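Local coordinates for ATP-dependent Clp protease proteolytic subunit (Listeria monocytogenes, PDB 4JCQ), which probably cleaves peptide bonds in misfolded and other proteins as the serine-protease subunit of an ATP-dependent, ring-shaped degradation machine, at residues D20-L25 and L43-I48; N171-K174 and I178-E181. One frame throughout, in Å; residues are numbered along the deposited sequence.

Contact 1 (D20-L25 and L43-I48)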
loop_
_atom_site.group_PDB
_atom_site.type_symbol
_atom_site.label_atom_id
_atom_site.label_comp_id
_atom_site.label_asym_id
_atom_site.label_seq_id
_atom_site.Cartn_x
_atom_site.Cartn_y
_atom_site.Cartn_z
ATOM N N ASP H 20 -11.918 15.393 -18.440
ATOM C CA ASP H 20 -12.400 16.210 -19.558
ATOM C C ASP H 20 -12.574 15.421 -20.858
ATOM O O ASP H 20 -13.358 15.814 -21.724
ATOM C CB ASP H 20 -11.469 17.406 -19.795
ATOM C CG ASP H 20 -11.581 18.468 -18.710
ATOM O OD1 ASP H 20 -12.651 18.579 -18.072
ATOM O OD2 ASP H 20 -10.593 19.203 -18.501
ATOM N N THR H 21 -11.842 14.316 -20.991
ATOM C CA THR H 21 -11.949 13.451 -22.171
ATOM C C THR H 21 -13.248 12.643 -22.166
ATOM O O THR H 21 -13.656 12.110 -23.202
ATOM C CB THR H 21 -10.754 12.478 -22.288
ATOM O OG1 THR H 21 -10.763 11.563 -21.186
ATOM C CG2 THR H 21 -9.436 13.236 -22.310
ATOM N N ARG H 22 -13.891 12.579 -20.998
ATOM C CA ARG H 22 -15.096 11.767 -20.754
ATOM C C ARG H 22 -14.932 10.345 -21.307
ATOM O O ARG H 22 -15.755 9.860 -22.089
ATOM C CB ARG H 22 -16.382 12.445 -21.276
ATOM C CG ARG H 22 -16.282 13.950 -21.494
ATOM C CD ARG H 22 -17.437 14.769 -20.924
ATOM N NE ARG H 22 -18.722 14.074 -20.813
ATOM C CZ ARG H 22 -19.431 13.993 -19.687
ATOM N NH1 ARG H 22 -20.593 13.353 -19.672
ATOM N NH2 ARG H 22 -18.985 14.561 -18.571
ATOM N N THR H 23 -13.845 9.699 -20.889
ATOM C CA THR H 23 -13.502 8.352 -21.328
ATOM C C THR H 23 -13.409 7.411 -20.128
ATOM O O THR H 23 -12.844 7.762 -19.090
ATOM C CB THR H 23 -12.173 8.342 -22.118
ATOM O OG1 THR H 23 -12.283 9.218 -23.247
ATOM C CG2 THR H 23 -11.839 6.948 -22.616
ATOM N N VAL H 24 -13.983 6.222 -20.278
ATOM C CA VAL H 24 -13.931 5.187 -19.250
ATOM C C VAL H 24 -13.305 3.933 -19.854
ATOM O O VAL H 24 -13.675 3.513 -20.955
ATOM C CB VAL H 24 -15.340 4.871 -18.687
ATOM C CG1 VAL H 24 -15.291 3.728 -17.679
ATOM C CG2 VAL H 24 -15.951 6.111 -18.044
ATOM N N LEU H 25 -12.347 3.349 -19.144
ATOM C CA LEU H 25 -11.719 2.113 -19.592
ATOM C C LEU H 25 -12.227 0.935 -18.774
ATOM O O LEU H 25 -12.176 0.954 -17.542
ATOM C CB LEU H 25 -10.190 2.203 -19.507
ATOM C CG LEU H 25 -9.463 3.357 -20.210
ATOM C CD1 LEU H 25 -7.959 3.168 -20.085
ATOM C CD2 LEU H 25 -9.857 3.487 -21.675
ATOM N N LEU H 43 -21.219 8.052 -12.903
ATOM C CA LEU H 43 -22.006 8.992 -12.103
ATOM C C LEU H 43 -21.321 10.352 -11.990
ATOM O O LEU H 43 -21.984 11.390 -12.026
ATOM C CB LEU H 43 -22.299 8.418 -10.713
ATOM C CG LEU H 43 -23.313 7.271 -10.625
ATOM C CD1 LEU H 43 -23.194 6.547 -9.292
ATOM C CD2 LEU H 43 -24.739 7.759 -10.849
ATOM N N LEU H 44 -19.996 10.335 -11.861
ATOM C CA LEU H 44 -19.198 11.556 -11.798
ATOM C C LEU H 44 -19.280 12.333 -13.114
ATOM O O LEU H 44 -19.499 13.544 -13.108
ATOM C CB LEU H 44 -17.742 11.224 -11.428
ATOM C CG LEU H 44 -16.673 12.286 -11.116
ATOM C CD1 LEU H 44 -15.886 12.665 -12.362
ATOM C CD2 LEU H 44 -17.227 13.522 -10.413
ATOM N N LEU H 45 -19.120 11.628 -14.234
ATOM C CA LEU H 45 -19.198 12.243 -15.561
ATOM C C LEU H 45 -20.594 12.784 -15.873
ATOM O O LEU H 45 -20.730 13.839 -16.499
ATOM C CB LEU H 45 -18.744 11.262 -16.648
ATOM C CG LEU H 45 -17.252 10.914 -16.716
ATOM C CD1 LEU H 45 -17.023 9.716 -17.624
ATOM C CD2 LEU H 45 -16.412 12.102 -17.167
ATOM N N GLU H 46 -21.621 12.063 -15.425
ATOM C CA GLU H 46 -23.009 12.500 -15.566
ATOM C C GLU H 46 -23.272 13.808 -14.817
ATOM O O GLU H 46 -23.948 14.698 -15.336
ATOM C CB GLU H 46 -23.973 11.412 -15.080
ATOM C CG GLU H 46 -25.441 11.815 -15.144
ATOM C CD GLU H 46 -26.380 10.789 -14.541
ATOM O OE1 GLU H 46 -26.030 10.168 -13.513
ATOM O OE2 GLU H 46 -27.482 10.618 -15.096
ATOM N N SER H 47 -22.728 13.918 -13.605
ATOM C CA SER H 47 -22.921 15.105 -12.769
ATOM C C SER H 47 -22.240 16.352 -13.338
ATOM O O SER H 47 -22.662 17.475 -13.059
ATOM C CB SER H 47 -22.440 14.845 -11.339
ATOM O OG SER H 47 -21.028 14.750 -11.277
ATOM N N ILE H 48 -21.191 16.148 -14.133
ATOM C CA ILE H 48 -20.453 17.251 -14.747
ATOM C C ILE H 48 -21.219 17.850 -15.933
ATOM O O ILE H 48 -21.443 19.062 -15.977
ATOM C CB ILE H 48 -19.019 16.829 -15.144
ATOM C CG1 ILE H 48 -18.192 16.539 -13.886
ATOM C CG2 ILE H 48 -18.339 17.911 -15.976
ATOM C CD1 ILE H 48 -16.920 15.760 -14.138
#
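Arg22 and Leu45 carry most of this contact, which lies within a beta-alpha-beta unit of the ClpP fold: strand 23-27 leads into helix 32-48, which packs on the sheet and returns to strand 53-59. Here the residue before the strand and the strand's start meet the end of the helix, with Arg22 CA 6.6 Å from Leu45 CA.

The polar part is a bidentate, end-on grip. Arg22 NH2 lies 2.8 Å from Leu45 O, with a fairly straight N-H...O angle of 159°, while Arg22 NH1 reaches the same Leu45 O at 3.2 Å and is more bent, at 136°. The oxygen sits almost in the guanidinium plane, and both nitrogens come to one face of the carbonyl. Near the end of the helix Leu45 O has only a weak backbone bond within the segment, from Ile48 N, so the guanidinium supplies the stronger donors; its charge would probably also favour the negative end of the helix dipole. The chain, bent at chi2 and chi3, carries the group to the helix. NH1 also bonds to Asp51 O, linking helix end and following loop.

The apolar part centres on Leu45, a buried residue whose branched end fills the gap between helix and sheet. Its CG lies beside the backbone N (chi1 -71°), sending the two methyls toward strand 23-27; Ile53, on the neighbouring strand 53-59, also packs on this side chain. Leu45 CD1 meets Val24 CG2 at 3.8 Å, and Leu45 CD2 rests 3.8 Å from Arg22 CA.

Contact 2 (N171-K174 and I178-E181)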
loop_
_atom_site.group_PDB
_atom_site.type_symbol
_atom_site.label_atom_id
_atom_site.label_comp_id
_atom_site.label_asym_id
_atom_site.label_seq_id
_atom_site.Cartn_x
_atom_site.Cartn_y
_atom_site.Cartn_z
ATOM N N ASN H 171 -15.030 -8.433 -38.385
ATOM C CA ASN H 171 -15.959 -8.408 -39.520
ATOM C C ASN H 171 -17.188 -9.289 -39.306
ATOM O O ASN H 171 -18.303 -8.904 -39.664
ATOM C CB ASN H 171 -15.242 -8.793 -40.818
ATOM C CG ASN H 171 -14.330 -7.691 -41.332
ATOM O OD1 ASN H 171 -13.143 -7.913 -41.567
ATOM N ND2 ASN H 171 -14.882 -6.498 -41.510
ATOM N N GLU H 172 -16.980 -10.465 -38.718
ATOM C CA GLU H 172 -18.077 -11.375 -38.382
ATOM C C GLU H 172 -18.981 -10.792 -37.298
ATOM O O GLU H 172 -20.200 -10.970 -37.341
ATOM C CB GLU H 172 -17.537 -12.736 -37.938
ATOM C CG GLU H 172 -16.952 -13.574 -39.065
ATOM C CD GLU H 172 -16.327 -14.869 -38.576
ATOM O OE1 GLU H 172 -15.775 -14.895 -37.453
ATOM O OE2 GLU H 172 -16.381 -15.865 -39.322
ATOM N N ALA H 173 -18.380 -10.092 -36.337
ATOM C CA ALA H 173 -19.126 -9.441 -35.260
ATOM C C ALA H 173 -19.981 -8.294 -35.790
ATOM O O ALA H 173 -21.062 -8.020 -35.264
ATOM C CB ALA H 173 -18.178 -8.949 -34.177
ATOM N N LYS H 174 -19.488 -7.632 -36.837
ATOM C CA LYS H 174 -20.239 -6.595 -37.537
ATOM C C LYS H 174 -21.443 -7.202 -38.263
ATOM O O LYS H 174 -22.559 -6.692 -38.154
ATOM C CB LYS H 174 -19.329 -5.848 -38.519
ATOM C CG LYS H 174 -19.936 -4.593 -39.128
ATOM C CD LYS H 174 -18.929 -3.896 -40.030
ATOM C CE LYS H 174 -19.474 -2.590 -40.583
ATOM N NZ LYS H 174 -20.543 -2.794 -41.597
ATOM N N ILE H 178 -23.378 -7.127 -33.644
ATOM C CA ILE H 178 -22.731 -6.692 -32.402
ATOM C C ILE H 178 -22.039 -5.348 -32.629
ATOM O O ILE H 178 -22.329 -4.364 -31.943
ATOM C CB ILE H 178 -21.713 -7.738 -31.887
ATOM C CG1 ILE H 178 -22.413 -9.067 -31.579
ATOM C CG2 ILE H 178 -20.980 -7.226 -30.652
ATOM C CD1 ILE H 178 -21.475 -10.259 -31.532
ATOM N N VAL H 179 -21.133 -5.319 -33.603
ATOM C CA VAL H 179 -20.399 -4.109 -33.968
ATOM C C VAL H 179 -21.128 -3.398 -35.105
ATOM O O VAL H 179 -21.552 -4.038 -36.067
ATOM C CB VAL H 179 -18.956 -4.447 -34.408
ATOM C CG1 VAL H 179 -18.213 -3.198 -34.869
ATOM C CG2 VAL H 179 -18.198 -5.133 -33.279
ATOM N N ASN H 180 -21.277 -2.080 -34.991
ATOM C CA ASN H 180 -21.886 -1.288 -36.057
ATOM C C ASN H 180 -20.854 -0.742 -37.038
ATOM O O ASN H 180 -21.071 -0.766 -38.251
ATOM C CB ASN H 180 -22.716 -0.139 -35.480
ATOM C CG ASN H 180 -23.664 0.470 -36.500
ATOM O OD1 ASN H 180 -23.623 1.673 -36.763
ATOM N ND2 ASN H 180 -24.525 -0.359 -37.076
ATOM N N GLU H 181 -19.734 -0.256 -36.507
ATOM C CA GLU H 181 -18.714 0.396 -37.319
ATOM C C GLU H 181 -17.306 0.049 -36.839
ATOM O O GLU H 181 -17.005 0.138 -35.648
ATOM C CB GLU H 181 -18.924 1.914 -37.300
ATOM C CG GLU H 181 -18.138 2.681 -38.353
ATOM C CD GLU H 181 -18.440 4.172 -38.348
ATOM O OE1 GLU H 181 -17.613 4.942 -38.880
ATOM O OE2 GLU H 181 -19.498 4.578 -37.817
HETATM O O HOH W 1 -23.870 -4.234 -37.797
#
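Ala173 O receives two backbone N-H groups from the chain that leaves its own helix: Ile178 N at 3.0 Å, placed almost on the line of the C=O bond, and Val179 N at 3.2 Å, standing well above the carbonyl plane with a straight N-H...O angle of 166°. One residue further on, Lys174 CA gives a CH...O contact to Val179 O at 3.2 Å, and a water donates to both Lys174 O and Val179 O, bridging the helix and the returning chain.

The small Ala173 lets the chain come close, and its CB meets Val179 CG2 at 3.9 Å. Ala173 O thus takes a 6→1 and a 7→1 bond at the C-terminal end of helix 170-176, where the helix ends and the chain turns toward strand 181-182, at one edge of the chain's parallel sheet. Ile178 and Val179, beta-branched and apolar, are buried against Tyr113 and Tyr97, while Ile178 O accepts from Arg105 NE. Lys174, exposed to solvent, suits the outer side of the helix end: with CG anti to the backbone N (chi1 -170°), its extended methylenes run alongside the peptide backbone, CG lying 3.5 Å from Val179 O. The extended chain brings Lys174 CE to 3.4 Å from Asn180 O, and the bend at chi4 then turns only NZ.

Overall arrangement
The two contacts follow one another along the chain, contact 1 closing long before contact 2 opens. Their centres are 26 Å apart and their nearest atoms about 15 Å, without touching. What joins them is the five-stranded parallel sheet: within this chain, contact 1 involves its outermost strand 23-27, while contact 2 leads into the outermost strand at the other side, 181-182, so they mark the first and last strands in its order. Both also lie near subunit interfaces: Glu46 pairs with Arg186 of the second subunit, and Glu172 with Arg138 of the third. The predicted catalytic residues are nearer to contact 2, the side chains of Ser91 and His116 each about 11 Å from that of Ile178.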